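Local coordinates for mucus binding protein (PDB 3I57), which probably mediates adhesion of Lactobacillus reuteri to mucus as one repeat of a cell-wall-attached surface protein, and also shows immunoglobulin-binding activity, at residues Gln114-Thr119 against Gln143-Leu148; Leu96-His101 against Val163-Asn168. All coordinates share one frame; numbering follows the deposited sequence.

Contact 1. Residues Gln114-Thr119 against Gln143-Leu148; sequences QTAQVT and QSYKAL
Val118 and Tyr145 make the dense end of this contact, their side chains crossing at about a right angle. Val118 CG1 sits over one face of the Tyr145 ring, 3.7 Å from its centroid and 17° off the normal, a CH-pi contact displaced toward the rim. Because CG1 is anti to the carbonyl carbon (chi1 -63°), it also comes within 3.3 Å of Ser144 O, while CG2 takes the crowded position between backbone N and carbonyl carbon and lies 3.6 Å from Tyr145 OH. That hydroxyl is hydrogen-bonded to Ser167. Gln117 N lies at the ring edge, near its plane. Beside the ring Val118 CB meets Gln143 CB at 3.6 Å. In this beta-grasp repeat, residues 114-119 belong to strand 112-127 of the main sheet, whereas 143-148 leaves strand 142-144 of a small three-stranded sheet, passes through a loop at Tyr145-Ala147 and re-enters a strand at Leu148, the two segments running nearly antiparallel. Contacts lengthen toward Gln114, though Leu148 stays buried: Ala116 CB reaches Leu148 CD2 at 4.2 Å, and the side chains of Gln114 and Leu148 slide past each other in opposite directions. Water 1 donates to Gln117 O (2.8 Å) and accepts from Lys146 N (2.9 Å), so that one water links the two backbones. The Lys146 side chain, extended as far as CE, leads away on the solvent side.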
ATOM      1  N   GLN A 114     -32.363   9.968   5.329  1.00 10.92           N
ATOM      2  CA  GLN A 114     -31.317  10.934   5.005  1.00 11.60           C
ATOM      3  C   GLN A 114     -29.987  10.259   5.261  1.00 10.81           C
ATOM      4  O   GLN A 114     -29.886   9.389   6.122  1.00 10.90           O
ATOM      5  CB  GLN A 114     -31.425  12.165   5.896  1.00 11.78           C
ATOM      6  CG  GLN A 114     -32.538  13.080   5.481  1.00 15.00           C
ATOM      7  CD  GLN A 114     -32.578  14.336   6.313  1.00 18.33           C
ATOM      8  OE1 GLN A 114     -33.553  14.578   7.024  1.00 22.05           O
ATOM      9  NE2 GLN A 114     -31.522  15.143   6.237  1.00 18.33           N
ATOM     10  N   THR A 115     -28.985  10.647   4.489  1.00 10.50           N
ATOM     11  CA  THR A 115     -27.657  10.073   4.631  1.00  9.15           C
ATOM     12  C   THR A 115     -26.624  11.152   4.697  1.00  9.08           C
ATOM     13  O   THR A 115     -26.879  12.284   4.305  1.00 10.28           O
ATOM     14  CB  THR A 115     -27.294   9.149   3.462  1.00  9.34           C
ATOM     15  OG1 THR A 115     -27.391   9.851   2.207  1.00 10.10           O
ATOM     16  CG2 THR A 115     -28.224   7.926   3.474  1.00  8.68           C
ATOM     17  N   ALA A 116     -25.449  10.792   5.198  1.00  8.62           N
ATOM     18  CA  ALA A 116     -24.310  11.691   5.207  1.00  8.02           C
ATOM     19  C   ALA A 116     -23.066  10.840   5.119  1.00  8.13           C
ATOM     20  O   ALA A 116     -23.099   9.644   5.431  1.00  7.98           O
ATOM     21  CB  ALA A 116     -24.290  12.498   6.466  1.00  7.82           C
ATOM     22  N   GLN A 117     -21.957  11.460   4.729  1.00  8.13           N
ATOM     23  CA  GLN A 117     -20.745  10.714   4.474  1.00  8.34           C
ATOM     24  C   GLN A 117     -19.544  11.340   5.153  1.00  8.49           C
ATOM     25  O   GLN A 117     -19.496  12.557   5.351  1.00  7.97           O
ATOM     26  CB  GLN A 117     -20.509  10.584   2.973  1.00  7.95           C
ATOM     27  CG  GLN A 117     -21.512   9.656   2.269  1.00 11.11           C
ATOM     28  CD  GLN A 117     -21.041   9.268   0.893  1.00 15.70           C
ATOM     29  OE1 GLN A 117     -20.441  10.072   0.182  1.00 17.66           O
ATOM     30  NE2 GLN A 117     -21.317   8.035   0.503  1.00 18.72           N
ATOM     31  N   VAL A 118     -18.598  10.490   5.562  1.00  7.53           N
ATOM     32  CA  VAL A 118     -17.308  10.941   6.030  1.00  7.69           C
ATOM     33  C   VAL A 118     -16.234  10.170   5.261  1.00  7.55           C
ATOM     34  O   VAL A 118     -16.456   9.050   4.751  1.00  7.85           O
ATOM     35  CB  VAL A 118     -17.068  10.740   7.570  1.00  8.09           C
ATOM     36  CG1 VAL A 118     -18.077  11.581   8.425  1.00  8.45           C
ATOM     37  CG2 VAL A 118     -17.135   9.263   7.942  1.00  5.45           C
ATOM     38  N   THR A 119     -15.081  10.814   5.118  1.00  7.23           N
ATOM     39  CA  THR A 119     -13.965  10.220   4.387  1.00  7.46           C
ATOM     40  C   THR A 119     -12.722  10.218   5.245  1.00  6.67           C
ATOM     41  O   THR A 119     -12.415  11.223   5.900  1.00  6.60           O
ATOM     42  CB  THR A 119     -13.704  11.041   3.092  1.00  6.70           C
ATOM     43  OG1 THR A 119     -14.838  10.881   2.226  1.00 11.12           O
ATOM     44  CG2 THR A 119     -12.445  10.564   2.391  1.00  8.37           C
ATOM     45  N   GLN A 143     -14.206  10.822  12.298  1.00  8.56           N
ATOM     46  CA  GLN A 143     -14.772  11.923  11.531  1.00  8.83           C
ATOM     47  C   GLN A 143     -16.249  12.074  11.865  1.00  8.58           C
ATOM     48  O   GLN A 143     -16.961  11.077  12.026  1.00  8.04           O
ATOM     49  CB  GLN A 143     -14.624  11.683  10.022  1.00  8.18           C
ATOM     50  CG  GLN A 143     -13.177  11.713   9.493  1.00  7.91           C
ATOM     51  CD  GLN A 143     -12.636  13.152   9.408  1.00 11.70           C
ATOM     52  OE1 GLN A 143     -12.126  13.705  10.396  1.00 13.21           O
ATOM     53  NE2 GLN A 143     -12.763  13.766   8.242  1.00 12.52           N
ATOM     54  N   SER A 144     -16.716  13.321  11.939  1.00  9.58           N
ATOM     55  CA  SER A 144     -18.133  13.571  12.271  1.00 10.72           C
ATOM     56  C   SER A 144     -18.971  13.823  11.012  1.00 10.98           C
ATOM     57  O   SER A 144     -18.514  14.454  10.046  1.00  9.71           O
ATOM     58  CB  SER A 144     -18.253  14.715  13.289  1.00 12.02           C
ATOM     59  OG  SER A 144     -17.612  15.862  12.771  1.00 17.06           O
ATOM     60  N   TYR A 145     -20.191  13.290  11.018  1.00  9.59           N
ATOM     61  CA  TYR A 145     -21.113  13.449   9.906  1.00  9.67           C
ATOM     62  C   TYR A 145     -21.733  14.806  10.048  1.00 10.21           C
ATOM     63  O   TYR A 145     -21.786  15.326  11.155  1.00 10.92           O
ATOM     64  CB  TYR A 145     -22.214  12.362   9.965  1.00  8.26           C
ATOM     65  CG  TYR A 145     -21.629  10.989   9.698  1.00  6.28           C
ATOM     66  CD1 TYR A 145     -21.437  10.549   8.398  1.00  7.07           C
ATOM     67  CD2 TYR A 145     -21.230  10.158  10.743  1.00  7.22           C
ATOM     68  CE1 TYR A 145     -20.886   9.306   8.131  1.00  7.11           C
ATOM     69  CE2 TYR A 145     -20.679   8.884  10.482  1.00  7.19           C
ATOM     70  CZ  TYR A 145     -20.514   8.484   9.166  1.00  6.45           C
ATOM     71  OH  TYR A 145     -19.966   7.244   8.879  1.00  5.75           O
ATOM     72  N   LYS A 146     -22.154  15.384   8.931  1.00 10.53           N
ATOM     73  CA  LYS A 146     -22.955  16.614   8.957  1.00 12.00           C
ATOM     74  C   LYS A 146     -24.202  16.334   9.811  1.00 11.98           C
ATOM     75  O   LYS A 146     -24.725  15.220   9.784  1.00 10.72           O
ATOM     76  CB  LYS A 146     -23.380  16.958   7.534  1.00 12.85           C
ATOM     77  CG  LYS A 146     -23.993  18.347   7.406  1.00 18.02           C
ATOM     78  CD  LYS A 146     -24.647  18.539   6.039  1.00 22.27           C
ATOM     79  CE  LYS A 146     -25.372  19.885   5.995  1.00 25.05           C
ATOM     80  NZ  LYS A 146     -24.527  20.981   6.569  1.00 24.38           N
ATOM     81  N   ALA A 147     -24.673  17.328  10.558  1.00 11.84           N
ATOM     82  CA  ALA A 147     -25.934  17.175  11.295  1.00 12.95           C
ATOM     83  C   ALA A 147     -27.122  16.951  10.377  1.00 12.33           C
ATOM     84  O   ALA A 147     -27.305  17.651   9.375  1.00 12.57           O
ATOM     85  CB  ALA A 147     -26.186  18.390  12.222  1.00 13.61           C
ATOM     86  N   LEU A 148     -27.948  15.971  10.729  1.00 12.04           N
ATOM     87  CA  LEU A 148     -29.145  15.681   9.942  1.00 11.33           C
ATOM     88  C   LEU A 148     -30.389  16.064  10.726  1.00 10.32           C
ATOM     89  O   LEU A 148     -30.626  15.561  11.810  1.00  9.98           O
ATOM     90  CB  LEU A 148     -29.192  14.197   9.587  1.00 11.29           C
ATOM     91  CG  LEU A 148     -27.982  13.699   8.803  1.00 12.27           C
ATOM     92  CD1 LEU A 148     -28.153  12.242   8.390  1.00 12.83           C
ATOM     93  CD2 LEU A 148     -27.733  14.589   7.567  1.00 10.67           C
TER
HETATM   94  O   HOH W   1     -21.091  14.662   6.308  1.00 11.80           O

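Contact 2. Residues Leu96-His101 against Val163-Asn168; sequences LTETVH and VKRSSN
Two layers of the Muc B2-like beta-grasp domain face each other here: strand 93-104 of the main sheet and strand 162-168 of the small antiparallel sheet, running roughly antiparallel with the CA atoms of Glu98 and Arg165 8.2 Å apart and bridged by side chains. Carbon-to-carbon packing holds the two ends. Leu96 CD1 rests on CB of Ser167, whose OG is hydrogen-bonded to Tyr145 OH, at 3.7 Å, and at the other end Val100 CG2 and Val163 CG1 meet tip to tip at 4.0 Å. Between them the contact is polar and buried. Glu98, with CG anti to the backbone N (chi1 159°) and its chain extended, brings OE2 against aliphatic carbon, 3.4 Å from Arg165 CG and 3.6 Å from Val163 CG1. Glu98 OE1 lies 2.7 Å from water 2, which probably donates to it; the same water accepts a weak bond from Arg165 N. Charge enters at longer range: Arg165 bends at chi2 and carries its guanidinium away from Glu98, leaving NE 5.3 Å from OE2, near enough that it may favour the ionised carboxylate. NH2 makes a salt bridge with Glu160, and Val163 CG1 lies over one guanidinium face. An alanine in place of Arg165 would remove the Glu160 salt bridge, the bond to Lys164 O and the CG methylene against OE2, and would probably leave the Glu98 carboxylate less well packed. Arg165 NH1 donates to Lys164 O at 3.1 Å, nearly straight (166°) yet from well above the carbonyl plane.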
ATOM      1  N   LEU A  96     -17.364   6.458   4.476  1.00  7.31           N
ATOM      2  CA  LEU A  96     -18.428   5.765   5.189  1.00  6.69           C
ATOM      3  C   LEU A  96     -19.719   6.585   5.123  1.00  6.92           C
ATOM      4  O   LEU A  96     -19.678   7.812   5.020  1.00  7.46           O
ATOM      5  CB  LEU A  96     -18.072   5.564   6.660  1.00  6.27           C
ATOM      6  CG  LEU A  96     -16.766   4.848   6.998  1.00  8.29           C
ATOM      7  CD1 LEU A  96     -16.712   4.616   8.516  1.00  8.17           C
ATOM      8  CD2 LEU A  96     -16.725   3.517   6.272  1.00  9.93           C
ATOM      9  N   THR A  97     -20.854   5.897   5.225  1.00  7.08           N
ATOM     10  CA  THR A  97     -22.144   6.551   5.089  1.00  8.07           C
ATOM     11  C   THR A  97     -22.998   6.342   6.338  1.00  8.35           C
ATOM     12  O   THR A  97     -23.144   5.217   6.835  1.00  8.18           O
ATOM     13  CB  THR A  97     -22.920   5.998   3.860  1.00  8.48           C
ATOM     14  OG1 THR A  97     -22.185   6.276   2.673  1.00  7.95           O
ATOM     15  CG2 THR A  97     -24.314   6.628   3.738  1.00  9.07           C
ATOM     16  N   GLU A  98     -23.549   7.438   6.854  1.00  7.91           N
ATOM     17  CA  GLU A  98     -24.485   7.349   7.959  1.00  8.10           C
ATOM     18  C   GLU A  98     -25.892   7.340   7.345  1.00  8.43           C
ATOM     19  O   GLU A  98     -26.165   8.129   6.445  1.00  8.70           O
ATOM     20  CB  GLU A  98     -24.315   8.549   8.892  1.00  7.61           C
ATOM     21  CG  GLU A  98     -25.567   8.780   9.742  1.00  8.07           C
ATOM     22  CD  GLU A  98     -25.450  10.021  10.616  1.00  8.65           C
ATOM     23  OE1 GLU A  98     -25.134  11.086  10.044  1.00  7.16           O
ATOM     24  OE2 GLU A  98     -25.701   9.905  11.846  1.00  8.75           O
ATOM     25  N   THR A  99     -26.771   6.443   7.813  1.00  7.62           N
ATOM     26  CA  THR A  99     -28.146   6.363   7.297  1.00  7.64           C
ATOM     27  C   THR A  99     -29.107   6.518   8.458  1.00  6.89           C
ATOM     28  O   THR A  99     -29.000   5.788   9.456  1.00  6.70           O
ATOM     29  CB  THR A  99     -28.427   4.988   6.652  1.00  8.41           C
ATOM     30  OG1 THR A  99     -27.512   4.797   5.582  1.00  8.38           O
ATOM     31  CG2 THR A  99     -29.844   4.930   6.083  1.00  8.39           C
ATOM     32  N   VAL A 100     -30.029   7.465   8.322  1.00  7.56           N
ATOM     33  CA  VAL A 100     -31.077   7.671   9.308  1.00  7.65           C
ATOM     34  C   VAL A 100     -32.436   7.374   8.700  1.00  8.35           C
ATOM     35  O   VAL A 100     -32.830   7.974   7.687  1.00  9.05           O
ATOM     36  CB  VAL A 100     -31.083   9.097   9.833  1.00  8.50           C
ATOM     37  CG1 VAL A 100     -32.201   9.261  10.910  1.00  8.62           C
ATOM     38  CG2 VAL A 100     -29.686   9.481  10.372  1.00  6.76           C
ATOM     39  N   HIS A 101     -33.120   6.417   9.308  1.00  8.23           N
ATOM     40  CA  HIS A 101     -34.475   6.065   8.952  1.00  8.08           C
ATOM     41  C   HIS A 101     -35.454   6.875   9.797  1.00  8.72           C
ATOM     42  O   HIS A 101     -35.142   7.285  10.927  1.00  7.80           O
ATOM     43  CB  HIS A 101     -34.730   4.567   9.218  1.00  8.15           C
ATOM     44  CG  HIS A 101     -33.812   3.642   8.488  1.00  7.54           C
ATOM     45  ND1 HIS A 101     -33.649   3.673   7.119  1.00  9.60           N
ATOM     46  CD2 HIS A 101     -33.042   2.621   8.937  1.00 10.94           C
ATOM     47  CE1 HIS A 101     -32.815   2.710   6.755  1.00 11.82           C
ATOM     48  NE2 HIS A 101     -32.416   2.072   7.845  1.00 13.07           N
ATOM     49  N   VAL A 163     -29.751  14.721  14.286  1.00 10.85           N
ATOM     50  CA  VAL A 163     -28.874  13.568  14.492  1.00  9.70           C
ATOM     51  C   VAL A 163     -27.435  13.928  14.141  1.00  9.29           C
ATOM     52  O   VAL A 163     -27.135  14.239  13.000  1.00  9.90           O
ATOM     53  CB  VAL A 163     -29.356  12.380  13.646  1.00  8.91           C
ATOM     54  CG1 VAL A 163     -28.397  11.223  13.744  1.00  9.77           C
ATOM     55  CG2 VAL A 163     -30.749  11.974  14.112  1.00 10.27           C
ATOM     56  N   LYS A 164     -26.584  13.926  15.158  1.00  8.88           N
ATOM     57  CA  LYS A 164     -25.157  14.177  15.025  1.00  9.33           C
ATOM     58  C   LYS A 164     -24.410  12.951  15.505  1.00  7.94           C
ATOM     59  O   LYS A 164     -24.513  12.545  16.672  1.00  7.08           O
ATOM     60  CB  LYS A 164     -24.755  15.391  15.871  1.00  8.83           C
ATOM     61  CG  LYS A 164     -25.461  16.696  15.439  1.00 11.94           C
ATOM     62  CD  LYS A 164     -24.969  17.864  16.293  1.00 16.32           C
ATOM     63  CE  LYS A 164     -25.703  19.163  15.974  1.00 21.89           C
ATOM     64  NZ  LYS A 164     -26.618  19.597  17.073  1.00 25.48           N
ATOM     65  N   ARG A 165     -23.678  12.322  14.601  1.00  9.30           N
ATOM     66  CA  ARG A 165     -22.879  11.151  14.999  1.00  7.98           C
ATOM     67  C   ARG A 165     -21.521  11.222  14.319  1.00  8.41           C
ATOM     68  O   ARG A 165     -21.323  12.026  13.416  1.00  8.14           O
ATOM     69  CB  ARG A 165     -23.563   9.852  14.541  1.00  9.01           C
ATOM     70  CG  ARG A 165     -24.973   9.616  15.106  1.00  7.64           C
ATOM     71  CD  ARG A 165     -24.934   9.252  16.603  1.00  7.49           C
ATOM     72  NE  ARG A 165     -26.256   8.784  17.018  1.00  7.57           N
ATOM     73  CZ  ARG A 165     -27.262   9.603  17.336  1.00  8.13           C
ATOM     74  NH1 ARG A 165     -27.076  10.914  17.339  1.00  8.71           N
ATOM     75  NH2 ARG A 165     -28.452   9.110  17.658  1.00  9.22           N
ATOM     76  N   SER A 166     -20.617  10.342  14.736  1.00  8.17           N
ATOM     77  CA  SER A 166     -19.265  10.272  14.190  1.00  8.77           C
ATOM     78  C   SER A 166     -18.937   8.819  13.937  1.00  8.20           C
ATOM     79  O   SER A 166     -19.578   7.920  14.503  1.00  9.59           O
ATOM     80  CB  SER A 166     -18.263  10.815  15.205  1.00  7.03           C
ATOM     81  OG  SER A 166     -18.447  12.220  15.273  1.00 12.69           O
ATOM     82  N   SER A 167     -17.937   8.583  13.092  1.00  7.96           N
ATOM     83  CA  SER A 167     -17.396   7.228  12.939  1.00  7.37           C
ATOM     84  C   SER A 167     -15.903   7.218  13.279  1.00  7.66           C
ATOM     85  O   SER A 167     -15.181   8.183  13.009  1.00  8.35           O
ATOM     86  CB  SER A 167     -17.568   6.690  11.515  1.00  7.25           C
ATOM     87  OG  SER A 167     -18.913   6.315  11.219  1.00  8.51           O
ATOM     88  N   ASN A 168     -15.448   6.115  13.845  1.00  7.38           N
ATOM     89  CA  ASN A 168     -14.031   5.889  14.118  1.00  6.87           C
ATOM     90  C   ASN A 168     -13.375   5.333  12.865  1.00  7.67           C
ATOM     91  O   ASN A 168     -14.048   4.749  12.045  1.00  7.92           O
ATOM     92  CB  ASN A 168     -13.876   4.923  15.278  1.00  6.93           C
ATOM     93  CG  ASN A 168     -14.399   5.491  16.573  1.00  7.89           C
ATOM     94  OD1 ASN A 168     -14.331   6.702  16.784  1.00 11.36           O
ATOM     95  ND2 ASN A 168     -14.938   4.627  17.451  1.00 11.56           N
TER
HETATM   96  O   HOH W   2     -24.951  13.262  11.635  1.00 10.98           O

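Overall arrangement
From the N-terminal side, strand 93-104 supplies the first half of contact 2 and strand 112-127 the first half of contact 1. The chain then passes through residues 143-148, closing contact 1, before 163-168 returns to strand 93-104 and closes contact 2, so the shorter loop lies wholly within the longer and the two do not cross. The first halves are neighbouring strands of the main sheet, joined among others by a probable hydrogen bond from Glu98 N to Ala116 O (2.7 Å). The second halves adjoin in the small sheet, where Ser144 packs on Ser166. Together the contacts lay the small sheet and its loop against the main sheet.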